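Side-chain contacts in glutathione S-transferase (Legionella pneumophila subsp. pneumophila str. Philadelphia 1, PDB 3NIV), which probably catalyses the isomerisation of maleylacetoacetate and glutathione-transfer reactions, as a zeta-class member of the glutathione S-transferase superfamily: residues P109-R114 with H135-T140; Q174-H179 with A207-I212; S98-V103 with D168-P173; A94-M99 with V158-E163. All coordinates share one frame; numbering follows the deposited sequence.

Contact 1. Residues P109-R114 with H135-T140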
loop_
_atom_site.group_PDB
_atom_site.type_symbol
_atom_site.label_atom_id
_atom_site.label_comp_id
_atom_site.label_asym_id
_atom_site.label_seq_id
_atom_site.Cartn_x
_atom_site.Cartn_y
_atom_site.Cartn_z
ATOM N N PRO A 109 -2.423 7.679 -2.427
ATOM C CA PRO A 109 -1.944 7.630 -3.817
ATOM C C PRO A 109 -2.732 8.531 -4.761
ATOM O O PRO A 109 -2.131 9.186 -5.617
ATOM C CB PRO A 109 -2.139 6.164 -4.207
ATOM C CG PRO A 109 -2.056 5.428 -2.907
ATOM C CD PRO A 109 -2.614 6.334 -1.851
ATOM N N LEU A 110 -4.053 8.565 -4.604
ATOM C CA LEU A 110 -4.913 9.390 -5.461
ATOM C C LEU A 110 -4.675 10.905 -5.347
ATOM O O LEU A 110 -4.948 11.644 -6.291
ATOM C CB LEU A 110 -6.389 9.102 -5.175
ATOM C CG LEU A 110 -7.032 7.817 -5.687
ATOM C CD1 LEU A 110 -6.495 7.498 -7.077
ATOM C CD2 LEU A 110 -6.777 6.676 -4.742
ATOM N N ASN A 111 -4.192 11.361 -4.195
ATOM C CA ASN A 111 -4.074 12.796 -3.917
ATOM C C ASN A 111 -2.640 13.316 -3.915
ATOM O O ASN A 111 -2.381 14.485 -3.609
ATOM C CB ASN A 111 -4.730 13.133 -2.575
ATOM C CG ASN A 111 -6.241 13.047 -2.628
ATOM O OD1 ASN A 111 -6.861 13.173 -3.691
ATOM N ND2 ASN A 111 -6.843 12.834 -1.475
ATOM N N ASN A 112 -1.707 12.438 -4.245
ATOM C CA ASN A 112 -0.311 12.820 -4.332
ATOM C C ASN A 112 -0.158 13.979 -5.308
ATOM O O ASN A 112 -0.927 14.096 -6.260
ATOM C CB ASN A 112 0.533 11.630 -4.779
ATOM C CG ASN A 112 2.018 11.939 -4.778
ATOM O OD1 ASN A 112 2.765 11.424 -3.948
ATOM N ND2 ASN A 112 2.451 12.795 -5.695
ATOM N N LEU A 113 0.829 14.834 -5.058
ATOM C CA LEU A 113 1.045 16.018 -5.871
ATOM C C LEU A 113 1.099 15.640 -7.342
ATOM O O LEU A 113 0.530 16.330 -8.191
ATOM C CB LEU A 113 2.335 16.722 -5.456
ATOM C CG LEU A 113 2.675 18.025 -6.195
ATOM C CD1 LEU A 113 1.455 18.931 -6.307
ATOM C CD2 LEU A 113 3.837 18.773 -5.534
ATOM N N ARG A 114 1.765 14.518 -7.611
ATOM C CA ARG A 114 1.969 14.004 -8.956
ATOM C C ARG A 114 0.635 13.736 -9.632
ATOM O O ARG A 114 0.499 13.909 -10.841
ATOM C CB ARG A 114 2.816 12.719 -8.917
ATOM C CG ARG A 114 1.977 11.430 -8.827
ATOM C CD ARG A 114 2.579 10.298 -7.949
ATOM N NE ARG A 114 3.510 9.431 -8.657
ATOM C CZ ARG A 114 3.348 8.122 -8.869
ATOM N NH1 ARG A 114 2.279 7.466 -8.430
ATOM N NH2 ARG A 114 4.284 7.459 -9.529
ATOM N N HIS A 135 -11.335 15.870 -2.417
ATOM C CA HIS A 135 -12.320 15.667 -1.363
ATOM C C HIS A 135 -13.066 14.354 -1.564
ATOM O O HIS A 135 -13.530 13.724 -0.601
ATOM C CB HIS A 135 -13.302 16.847 -1.331
ATOM C CG HIS A 135 -12.784 18.049 -0.600
ATOM N ND1 HIS A 135 -13.606 19.065 -0.155
ATOM C CD2 HIS A 135 -11.530 18.385 -0.212
ATOM C CE1 HIS A 135 -12.880 19.982 0.457
ATOM N NE2 HIS A 135 -11.619 19.596 0.438
ATOM N N HIS A 136 -13.182 13.945 -2.823
ATOM C CA HIS A 136 -13.865 12.696 -3.147
ATOM C C HIS A 136 -13.193 11.479 -2.512
ATOM O O HIS A 136 -13.857 10.611 -1.956
ATOM C CB HIS A 136 -13.949 12.493 -4.658
ATOM C CG HIS A 136 -14.480 11.153 -5.041
ATOM N ND1 HIS A 136 -15.705 10.691 -4.608
ATOM C CD2 HIS A 136 -13.948 10.161 -5.794
ATOM C CE1 HIS A 136 -15.907 9.476 -5.083
ATOM N NE2 HIS A 136 -14.858 9.132 -5.807
ATOM N N TRP A 137 -11.870 11.421 -2.593
ATOM C CA TRP A 137 -11.161 10.266 -2.070
ATOM C C TRP A 137 -11.070 10.365 -0.563
ATOM O O TRP A 137 -10.974 9.344 0.125
ATOM C CB TRP A 137 -9.787 10.091 -2.731
ATOM C CG TRP A 137 -9.895 10.052 -4.219
ATOM C CD1 TRP A 137 -9.348 10.927 -5.096
ATOM C CD2 TRP A 137 -10.639 9.112 -5.002
ATOM N NE1 TRP A 137 -9.682 10.590 -6.373
ATOM C CE2 TRP A 137 -10.478 9.480 -6.351
ATOM C CE3 TRP A 137 -11.414 7.985 -4.695
ATOM C CZ2 TRP A 137 -11.057 8.769 -7.394
ATOM C CZ3 TRP A 137 -11.996 7.284 -5.725
ATOM C CH2 TRP A 137 -11.819 7.679 -7.062
ATOM N N LEU A 138 -11.122 11.588 -0.042
ATOM C CA LEU A 138 -11.170 11.744 1.409
ATOM C C LEU A 138 -12.455 11.123 1.960
ATOM O O LEU A 138 -12.409 10.319 2.893
ATOM C CB LEU A 138 -10.994 13.200 1.838
ATOM C CG LEU A 138 -9.520 13.605 1.969
ATOM C CD1 LEU A 138 -8.795 12.806 3.025
ATOM C CD2 LEU A 138 -8.818 13.390 0.676
ATOM N N LYS A 139 -13.586 11.445 1.344
ATOM C CA LYS A 139 -14.866 10.924 1.805
ATOM C C LYS A 139 -14.878 9.402 1.740
ATOM O O LYS A 139 -15.259 8.731 2.698
ATOM C CB LYS A 139 -16.033 11.485 0.987
ATOM C CG LYS A 139 -17.375 11.353 1.701
ATOM C CD LYS A 139 -18.568 11.297 0.749
ATOM C CE LYS A 139 -19.777 10.645 1.449
ATOM N NZ LYS A 139 -20.778 10.038 0.501
ATOM N N THR A 140 -14.466 8.860 0.600
ATOM C CA THR A 140 -14.491 7.423 0.407
ATOM C C THR A 140 -13.609 6.712 1.423
ATOM O O THR A 140 -14.022 5.721 2.019
ATOM C CB THR A 140 -14.047 7.051 -1.009
ATOM O OG1 THR A 140 -14.911 7.699 -1.948
ATOM C CG2 THR A 140 -14.154 5.550 -1.214
#

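Contact 2. Residues Q174-H179 with A207-I212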
loop_
_atom_site.group_PDB
_atom_site.type_symbol
_atom_site.label_atom_id
_atom_site.label_comp_id
_atom_site.label_asym_id
_atom_site.label_seq_id
_atom_site.Cartn_x
_atom_site.Cartn_y
_atom_site.Cartn_z
ATOM N N GLN A 174 -2.971 11.553 7.332
ATOM C CA GLN A 174 -4.094 11.685 6.409
ATOM C C GLN A 174 -5.089 12.783 6.815
ATOM O O GLN A 174 -5.612 13.497 5.968
ATOM C CB GLN A 174 -4.827 10.350 6.257
ATOM C CG GLN A 174 -5.807 10.320 5.094
ATOM C CD GLN A 174 -5.153 10.659 3.755
ATOM O OE1 GLN A 174 -5.573 11.589 3.081
ATOM N NE2 GLN A 174 -4.119 9.905 3.374
ATOM N N VAL A 175 -5.352 12.896 8.114
ATOM C CA VAL A 175 -6.298 13.867 8.635
ATOM C C VAL A 175 -5.699 15.273 8.513
ATOM O O VAL A 175 -6.394 16.235 8.210
ATOM C CB VAL A 175 -6.656 13.544 10.098
ATOM C CG1 VAL A 175 -7.469 14.672 10.738
ATOM C CG2 VAL A 175 -7.413 12.227 10.167
ATOM N N TYR A 176 -4.397 15.370 8.734
ATOM C CA TYR A 176 -3.661 16.595 8.489
ATOM C C TYR A 176 -3.909 17.113 7.060
ATOM O O TYR A 176 -4.271 18.277 6.865
ATOM C CB TYR A 176 -2.179 16.329 8.731
ATOM C CG TYR A 176 -1.244 17.468 8.394
ATOM C CD1 TYR A 176 -0.724 17.604 7.116
ATOM C CD2 TYR A 176 -0.848 18.380 9.362
ATOM C CE1 TYR A 176 0.136 18.625 6.805
ATOM C CE2 TYR A 176 0.020 19.409 9.052
ATOM C CZ TYR A 176 0.508 19.520 7.773
ATOM O OH TYR A 176 1.378 20.529 7.440
ATOM N N ASN A 177 -3.725 16.241 6.069
ATOM C CA ASN A 177 -4.014 16.576 4.676
ATOM C C ASN A 177 -5.427 17.090 4.456
ATOM O O ASN A 177 -5.651 18.015 3.675
ATOM C CB ASN A 177 -3.802 15.350 3.790
ATOM C CG ASN A 177 -2.352 15.127 3.452
ATOM O OD1 ASN A 177 -1.507 15.973 3.734
ATOM N ND2 ASN A 177 -2.049 13.985 2.844
ATOM N N ALA A 178 -6.380 16.466 5.138
ATOM C CA ALA A 178 -7.789 16.799 4.981
ATOM C C ALA A 178 -8.103 18.243 5.421
ATOM O O ALA A 178 -8.795 18.984 4.716
ATOM C CB ALA A 178 -8.645 15.801 5.736
ATOM N N HIS A 179 -7.592 18.637 6.583
ATOM C CA HIS A 179 -7.818 19.989 7.067
ATOM C C HIS A 179 -7.125 20.969 6.134
ATOM O O HIS A 179 -7.702 21.970 5.722
ATOM C CB HIS A 179 -7.310 20.152 8.504
ATOM C CG HIS A 179 -8.067 19.336 9.507
ATOM N ND1 HIS A 179 -9.426 19.472 9.705
ATOM C CD2 HIS A 179 -7.656 18.380 10.375
ATOM C CE1 HIS A 179 -9.819 18.633 10.648
ATOM N NE2 HIS A 179 -8.764 17.955 11.066
ATOM N N ALA A 207 6.667 15.159 15.268
ATOM C CA ALA A 207 6.858 14.634 13.926
ATOM C C ALA A 207 6.087 15.462 12.906
ATOM O O ALA A 207 6.225 15.258 11.696
ATOM C CB ALA A 207 6.408 13.191 13.866
ATOM N N ALA A 208 5.264 16.383 13.397
ATOM C CA ALA A 208 4.464 17.240 12.525
ATOM C C ALA A 208 5.378 18.033 11.621
ATOM O O ALA A 208 6.499 18.351 12.007
ATOM C CB ALA A 208 3.600 18.184 13.353
ATOM N N PRO A 209 4.908 18.346 10.407
ATOM C CA PRO A 209 5.690 19.139 9.454
ATOM C C PRO A 209 6.086 20.497 10.026
ATOM O O PRO A 209 7.185 20.974 9.751
ATOM C CB PRO A 209 4.726 19.315 8.275
ATOM C CG PRO A 209 3.821 18.141 8.359
ATOM C CD PRO A 209 3.631 17.895 9.828
ATOM N N GLU A 210 5.205 21.096 10.825
ATOM C CA GLU A 210 5.463 22.404 11.420
ATOM C C GLU A 210 6.628 22.317 12.388
ATOM O O GLU A 210 7.408 23.258 12.520
ATOM C CB GLU A 210 4.217 22.928 12.141
ATOM C CG GLU A 210 3.080 23.325 11.207
ATOM C CD GLU A 210 2.640 22.181 10.299
ATOM O OE1 GLU A 210 2.631 21.010 10.768
ATOM O OE2 GLU A 210 2.298 22.457 9.122
ATOM N N ALA A 211 6.747 21.185 13.066
ATOM C CA ALA A 211 7.842 20.990 14.000
ATOM C C ALA A 211 9.191 21.035 13.282
ATOM O O ALA A 211 10.207 21.427 13.866
ATOM C CB ALA A 211 7.676 19.674 14.734
ATOM N N ILE A 212 9.191 20.646 12.010
ATOM C CA ILE A 212 10.417 20.566 11.223
ATOM C C ILE A 212 11.046 21.938 10.997
ATOM O O ILE A 212 12.257 22.103 11.142
ATOM C CB ILE A 212 10.172 19.855 9.857
ATOM C CG1 ILE A 212 10.157 18.328 10.020
ATOM C CG2 ILE A 212 11.251 20.227 8.865
ATOM C CD1 ILE A 212 9.433 17.829 11.264
#

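Contact 3. Residues S98-V103 with D168-P173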
loop_
_atom_site.group_PDB
_atom_site.type_symbol
_atom_site.label_atom_id
_atom_site.label_comp_id
_atom_site.label_asym_id
_atom_site.label_seq_id
_atom_site.Cartn_x
_atom_site.Cartn_y
_atom_site.Cartn_z
ATOM N N SER A 98 -4.777 -3.617 7.416
ATOM C CA SER A 98 -5.623 -3.309 6.285
ATOM C C SER A 98 -6.238 -1.910 6.427
ATOM O O SER A 98 -6.632 -1.276 5.439
ATOM C CB SER A 98 -6.707 -4.362 6.127
ATOM O OG SER A 98 -7.757 -4.163 7.038
HETATM N N MSE A 99 -6.322 -1.425 7.654
HETATM C CA MSE A 99 -6.873 -0.098 7.864
HETATM C C MSE A 99 -5.832 0.942 7.509
HETATM O O MSE A 99 -6.142 1.957 6.918
HETATM C CB MSE A 99 -7.355 0.055 9.297
HETATM C CG MSE A 99 -8.610 -0.747 9.547
HETATM SE SE MSE A 99 -9.056 -0.854 11.428
HETATM C CE MSE A 99 -9.393 1.063 11.761
ATOM N N ALA A 100 -4.587 0.659 7.860
ATOM C CA ALA A 100 -3.480 1.486 7.436
ATOM C C ALA A 100 -3.368 1.487 5.905
ATOM O O ALA A 100 -2.980 2.482 5.312
ATOM C CB ALA A 100 -2.201 1.002 8.065
ATOM N N LEU A 101 -3.730 0.377 5.271
ATOM C CA LEU A 101 -3.684 0.288 3.812
ATOM C C LEU A 101 -4.790 1.108 3.155
ATOM O O LEU A 101 -4.605 1.687 2.080
ATOM C CB LEU A 101 -3.778 -1.170 3.362
ATOM C CG LEU A 101 -2.608 -2.037 3.852
ATOM C CD1 LEU A 101 -2.758 -3.521 3.449
ATOM C CD2 LEU A 101 -1.279 -1.461 3.380
ATOM N N ILE A 102 -5.948 1.152 3.801
ATOM C CA ILE A 102 -7.030 1.987 3.311
ATOM C C ILE A 102 -6.523 3.413 3.071
ATOM O O ILE A 102 -6.908 4.068 2.114
ATOM C CB ILE A 102 -8.169 2.032 4.305
ATOM C CG1 ILE A 102 -8.925 0.703 4.290
ATOM C CG2 ILE A 102 -9.088 3.237 4.013
ATOM C CD1 ILE A 102 -10.182 0.691 5.155
ATOM N N VAL A 103 -5.647 3.879 3.949
ATOM C CA VAL A 103 -5.127 5.233 3.854
ATOM C C VAL A 103 -4.013 5.263 2.840
ATOM O O VAL A 103 -4.003 6.079 1.937
ATOM C CB VAL A 103 -4.538 5.694 5.202
ATOM C CG1 VAL A 103 -3.619 6.887 5.006
ATOM C CG2 VAL A 103 -5.648 5.977 6.215
ATOM N N ASP A 168 -3.033 4.217 13.658
ATOM C CA ASP A 168 -3.016 5.596 14.146
ATOM C C ASP A 168 -1.867 6.352 13.472
ATOM O O ASP A 168 -1.996 7.516 13.089
ATOM C CB ASP A 168 -2.861 5.639 15.674
ATOM C CG ASP A 168 -3.935 4.852 16.395
ATOM O OD1 ASP A 168 -3.635 3.745 16.903
ATOM O OD2 ASP A 168 -5.086 5.334 16.440
ATOM N N VAL A 169 -0.740 5.666 13.321
ATOM C CA VAL A 169 0.421 6.250 12.686
ATOM C C VAL A 169 0.089 6.730 11.271
ATOM O O VAL A 169 0.580 7.771 10.840
ATOM C CB VAL A 169 1.586 5.259 12.625
ATOM C CG1 VAL A 169 2.736 5.858 11.815
ATOM C CG2 VAL A 169 2.032 4.884 14.022
ATOM N N CYS A 170 -0.748 5.983 10.555
ATOM C CA CYS A 170 -1.115 6.368 9.192
ATOM C C CYS A 170 -2.291 7.335 9.146
ATOM O O CYS A 170 -2.433 8.100 8.198
ATOM C CB CYS A 170 -1.411 5.139 8.333
ATOM S SG CYS A 170 0.029 4.096 8.064
ATOM N N LEU A 171 -3.126 7.301 10.178
ATOM C CA LEU A 171 -4.337 8.118 10.221
ATOM C C LEU A 171 -4.046 9.603 10.420
ATOM O O LEU A 171 -4.599 10.454 9.721
ATOM C CB LEU A 171 -5.264 7.633 11.330
ATOM C CG LEU A 171 -6.554 8.433 11.500
ATOM C CD1 LEU A 171 -7.323 8.476 10.186
ATOM C CD2 LEU A 171 -7.428 7.854 12.617
ATOM N N ILE A 172 -3.175 9.911 11.374
ATOM C CA ILE A 172 -2.891 11.303 11.704
ATOM C C ILE A 172 -2.429 12.126 10.491
ATOM O O ILE A 172 -2.999 13.168 10.209
ATOM C CB ILE A 172 -1.953 11.424 12.941
ATOM C CG1 ILE A 172 -2.771 11.304 14.222
ATOM C CG2 ILE A 172 -1.212 12.739 12.959
ATOM C CD1 ILE A 172 -3.617 10.039 14.327
ATOM N N PRO A 173 -1.419 11.643 9.749
ATOM C CA PRO A 173 -1.006 12.385 8.545
ATOM C C PRO A 173 -2.137 12.564 7.523
ATOM O O PRO A 173 -2.263 13.637 6.941
ATOM C CB PRO A 173 0.133 11.533 7.975
ATOM C CG PRO A 173 0.678 10.808 9.167
ATOM C CD PRO A 173 -0.523 10.508 10.033
#

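Contact 4. Residues A94-M99 with V158-E163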
loop_
_atom_site.group_PDB
_atom_site.type_symbol
_atom_site.label_atom_id
_atom_site.label_comp_id
_atom_site.label_asym_id
_atom_site.label_seq_id
_atom_site.Cartn_x
_atom_site.Cartn_y
_atom_site.Cartn_z
ATOM N N ALA A 94 -3.604 -8.216 11.280
ATOM C CA ALA A 94 -3.908 -8.059 9.866
ATOM C C ALA A 94 -5.026 -7.037 9.661
ATOM O O ALA A 94 -5.080 -6.338 8.649
ATOM C CB ALA A 94 -4.294 -9.400 9.257
ATOM N N THR A 95 -5.927 -6.966 10.628
ATOM C CA THR A 95 -7.086 -6.105 10.513
ATOM C C THR A 95 -6.681 -4.641 10.610
ATOM O O THR A 95 -7.152 -3.797 9.848
ATOM C CB THR A 95 -8.088 -6.424 11.615
ATOM O OG1 THR A 95 -8.676 -7.700 11.344
ATOM C CG2 THR A 95 -9.181 -5.359 11.676
ATOM N N LEU A 96 -5.804 -4.352 11.562
ATOM C CA LEU A 96 -5.262 -3.019 11.710
ATOM C C LEU A 96 -4.428 -2.627 10.484
ATOM O O LEU A 96 -4.518 -1.510 9.980
ATOM C CB LEU A 96 -4.444 -2.951 12.998
ATOM C CG LEU A 96 -5.349 -2.844 14.225
ATOM C CD1 LEU A 96 -4.624 -3.258 15.498
ATOM C CD2 LEU A 96 -5.919 -1.433 14.344
ATOM N N LYS A 97 -3.632 -3.568 10.003
ATOM C CA LYS A 97 -2.820 -3.376 8.804
ATOM C C LYS A 97 -3.667 -2.926 7.630
ATOM O O LYS A 97 -3.328 -1.973 6.927
ATOM C CB LYS A 97 -2.149 -4.687 8.431
ATOM C CG LYS A 97 -0.685 -4.559 8.091
ATOM C CD LYS A 97 0.188 -4.850 9.309
ATOM C CE LYS A 97 1.455 -5.602 8.905
ATOM N NZ LYS A 97 2.263 -4.859 7.890
ATOM N N SER A 98 -4.777 -3.617 7.416
ATOM C CA SER A 98 -5.623 -3.309 6.285
ATOM C C SER A 98 -6.238 -1.910 6.427
ATOM O O SER A 98 -6.632 -1.276 5.439
ATOM C CB SER A 98 -6.707 -4.362 6.127
ATOM O OG SER A 98 -7.757 -4.163 7.038
HETATM N N MSE A 99 -6.322 -1.425 7.654
HETATM C CA MSE A 99 -6.873 -0.098 7.864
HETATM C C MSE A 99 -5.832 0.942 7.509
HETATM O O MSE A 99 -6.142 1.957 6.918
HETATM C CB MSE A 99 -7.355 0.055 9.297
HETATM C CG MSE A 99 -8.610 -0.747 9.547
HETATM SE SE MSE A 99 -9.056 -0.854 11.428
HETATM C CE MSE A 99 -9.393 1.063 11.761
ATOM N N VAL A 158 -7.654 5.757 20.458
ATOM C CA VAL A 158 -6.748 5.161 19.491
ATOM C C VAL A 158 -7.600 4.225 18.646
ATOM O O VAL A 158 -8.778 4.007 18.955
ATOM C CB VAL A 158 -5.644 4.362 20.175
ATOM C CG1 VAL A 158 -4.766 5.296 21.003
ATOM C CG2 VAL A 158 -6.252 3.267 21.049
ATOM N N CYS A 159 -7.014 3.682 17.581
ATOM C CA CYS A 159 -7.776 2.890 16.627
ATOM C C CYS A 159 -8.343 1.635 17.277
ATOM O O CYS A 159 -9.500 1.256 17.052
ATOM C CB CYS A 159 -6.911 2.552 15.399
ATOM S SG CYS A 159 -6.766 3.936 14.198
ATOM N N PHE A 160 -7.520 1.004 18.106
ATOM C CA PHE A 160 -7.888 -0.249 18.737
ATOM C C PHE A 160 -7.128 -0.473 20.038
ATOM O O PHE A 160 -5.910 -0.346 20.083
ATOM C CB PHE A 160 -7.595 -1.415 17.790
ATOM C CG PHE A 160 -7.603 -2.752 18.468
ATOM C CD1 PHE A 160 -8.797 -3.400 18.724
ATOM C CD2 PHE A 160 -6.423 -3.335 18.889
ATOM C CE1 PHE A 160 -8.811 -4.618 19.371
ATOM C CE2 PHE A 160 -6.431 -4.544 19.532
ATOM C CZ PHE A 160 -7.627 -5.195 19.768
ATOM N N GLY A 161 -7.846 -0.831 21.094
ATOM C CA GLY A 161 -7.185 -1.232 22.317
ATOM C C GLY A 161 -6.805 -0.067 23.199
ATOM O O GLY A 161 -7.586 0.854 23.382
ATOM N N SER A 162 -5.593 -0.111 23.740
ATOM C CA SER A 162 -5.165 0.852 24.748
ATOM C C SER A 162 -3.773 1.385 24.425
ATOM O O SER A 162 -3.168 2.111 25.217
ATOM C CB SER A 162 -5.166 0.197 26.134
ATOM O OG SER A 162 -6.318 -0.615 26.314
ATOM N N GLU A 163 -3.256 0.997 23.267
ATOM C CA GLU A 163 -2.029 1.598 22.765
ATOM C C GLU A 163 -2.174 2.079 21.328
ATOM O O GLU A 163 -2.960 1.546 20.541
ATOM C CB GLU A 163 -0.825 0.656 22.915
ATOM C CG GLU A 163 0.034 0.945 24.156
ATOM C CD GLU A 163 0.698 2.334 24.130
ATOM O OE1 GLU A 163 0.043 3.335 23.743
ATOM O OE2 GLU A 163 1.886 2.425 24.514
#

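Contact 1. Residues P109-R114 with H135-T140
Along helix 127-149 the contact turns on Trp-137, which receives Leu-110 over one face of its indole, and His-136 just before it backs the other face. His-136 CD2 sits 3.3 Å above that plane toward the rim, so the ring is held between a neighbour in its own helix and a leucine from the short helix 108-111. At Trp-137 the leucine is well placed: its CG stands 3.7 Å from the centroid of the five-membered ring and only 1° off the normal, a CH-pi contact, while Leu-110 CB reaches Trp-137 CD1 at 3.5 Å. The two side chains meet at about a right angle. CG of Leu-110 is anti to its own carbonyl carbon (chi1 -75°), which turns the branch over the ring. Asn-111 comes in at the indole edge, its OD1 in the ring plane and 3.6 Å from Trp-137 CD1, with the amide turned 51° from the ring. Next in sequence, Leu-138 meets the other end of that amide; the modelled approach is too short to trust. One turn past His-136, Thr-140 OG1 donates to His-136 O at 3.1 Å, on the opposite face of the carbonyl from Thr-140 N. Trp-133 adds an edge-to-face ring to Trp-137, and Arg-114 of the second subunit packs against the same indole. The chemistry is therefore mainly dispersion and CH-pi, inside the helical domain of the GST fold. Asn-111 OD1 is buried with no partner in the model, while its ND2 has a weak bond to Tyr-134 O, which implies that the amide is only partly satisfied here.

Contact 2. Residues Q174-H179 with A207-I212
Tyr-176 and Glu-210 approach from opposite directions and meet at their polar ends, joining helix 166-180 of the all-helical GST C-terminal domain to the short helical turn 209-212 near the end of the chain. The tyrosine extends outward because its CG lies anti to the backbone N (chi1 174°), and this carries the phenol across the gap between two backbones whose nearest CA atoms, those of Tyr-176 and Ala-208, are 9.1 Å apart. Pro-209 comes up obliquely and packs against the hydroxyl end of the phenol, its CG 3.6 Å from Tyr-176 CZ. From the adjacent position Glu-210 folds back, its chain bent at chi2 (57°), and brings OE2 to the ring edge, in the ring plane. OE1 stays obliquely placed, 3.5 Å from Tyr-176 CE2, the carboxylate and phenol planes being 43° apart. Around this pairing, the 207-212 segment rests on helix 12-23 of the thioredoxin-like domain: Ala-208 packs on Tyr-15 and Ala-207 O accepts a bond from Arg-18. The contact thus ties the tail that lies over that domain back to the helical bundle. Tyr-176 OH donates to Glu-210 OE2 at 2.7 Å, entering the syn lone pair, on the side of OE1.

Contact 3. Residues S98-V103 with D168-P173
Ala-100 CB and Cys-170 SG touch at 3.8 Å, and Val-103 CG1 lies 3.6 Å from Cys-170 O; these few atoms make the first shell. Cys-170 does the work for its helix, with SG anti to its own carbonyl carbon (chi1 -65°) and laid against the alanine methyl, while the backbone oxygen meets the valine one turn further on. Val-103 points CG1 at it because that methyl is anti to the backbone N (chi1 162°). Side chains this small let the helices come close: the CA atoms of Ala-100 and Cys-170 are 5.7 Å apart. The pair being packed is helix 90-106 against helix 166-180, the central helix of the GST C-terminal bundle, which kinks where the nitrogen of Pro-173 has no bond to the turn before. In the next shell, Met-99, modelled as selenomethionine, and Leu-171 both pack on Phe-145 of helix 127-149, while Ile-172 and Pro-173 meet Tyr-15 of the thioredoxin-like domain. Asp-168, in the first turn of helix 166-180, accepts the N-H of Gly-165 through OD1. Beyond helix 90-106, Leu-101 and Ile-102 pack on Met-70 and Gln-68 of the second subunit.

Contact 4. Residues A94-M99 with V158-E163
Helix 90-106 passes the irregular loop 158-163 with its nearest CA atoms, those of Leu-96 and Phe-160, 8.0 Å apart. The loop leads into helix 166-180 of the GST C-terminal helical domain, so the contact packs the segment before that central helix onto the first long helix of the domain. Leu-96 carries it. Its CG is anti to the carbonyl carbon (chi1 -77°), which puts the branch point on the loop side, and both methyls then touch: CD2 lies 3.8 Å from Phe-160 CB and 4.2 Å from Cys-159 CB, fitting beside the two consecutive loop residues. The other branch, CD1, reaches Phe-160 CD2 at 3.8 Å, coming at the ring obliquely, and the two side chains cross at about a right angle. Phe-160 turns its ring there with CG anti to the backbone N (chi1 165°). Behind the loop, Arg-154 donates to the carbonyl oxygens of Val-158 and Cys-159, and Gly-161, at a positive phi, bonds through its backbone to Glu-153 and Asp-155. Ala-167 packs on both Leu-96 and Cys-159, and Pro-87 also borders the leucine. Within the helix, Ser-98 OG bends back to donate to Thr-95 O at 2.9 Å, tilted 29° from the carbonyl plane.

Contacts 3 and 4 are near neighbours, centres 9 Å apart: both start on helix 90-106 and share Ser-98 and Met-99, and Asp-168 OD2 takes a weak bond from Cys-159 N. Contact 2 continues along helix 166-180, its centre 14 Å from contact 3, with Gln-174 NE2 touching Val-103 CG1. Leu-138 of contact 1 packs on Gln-174 and Ala-178 of contact 2, although the two centres are about 16 Å apart. Contacts 1, 3 and 4 also face the second subunit; Pro-109 packs on its Cys-105, a residue seen in an interchain disulfide. Contact 2 lies toward the thioredoxin-like domain, where relatives bind glutathione.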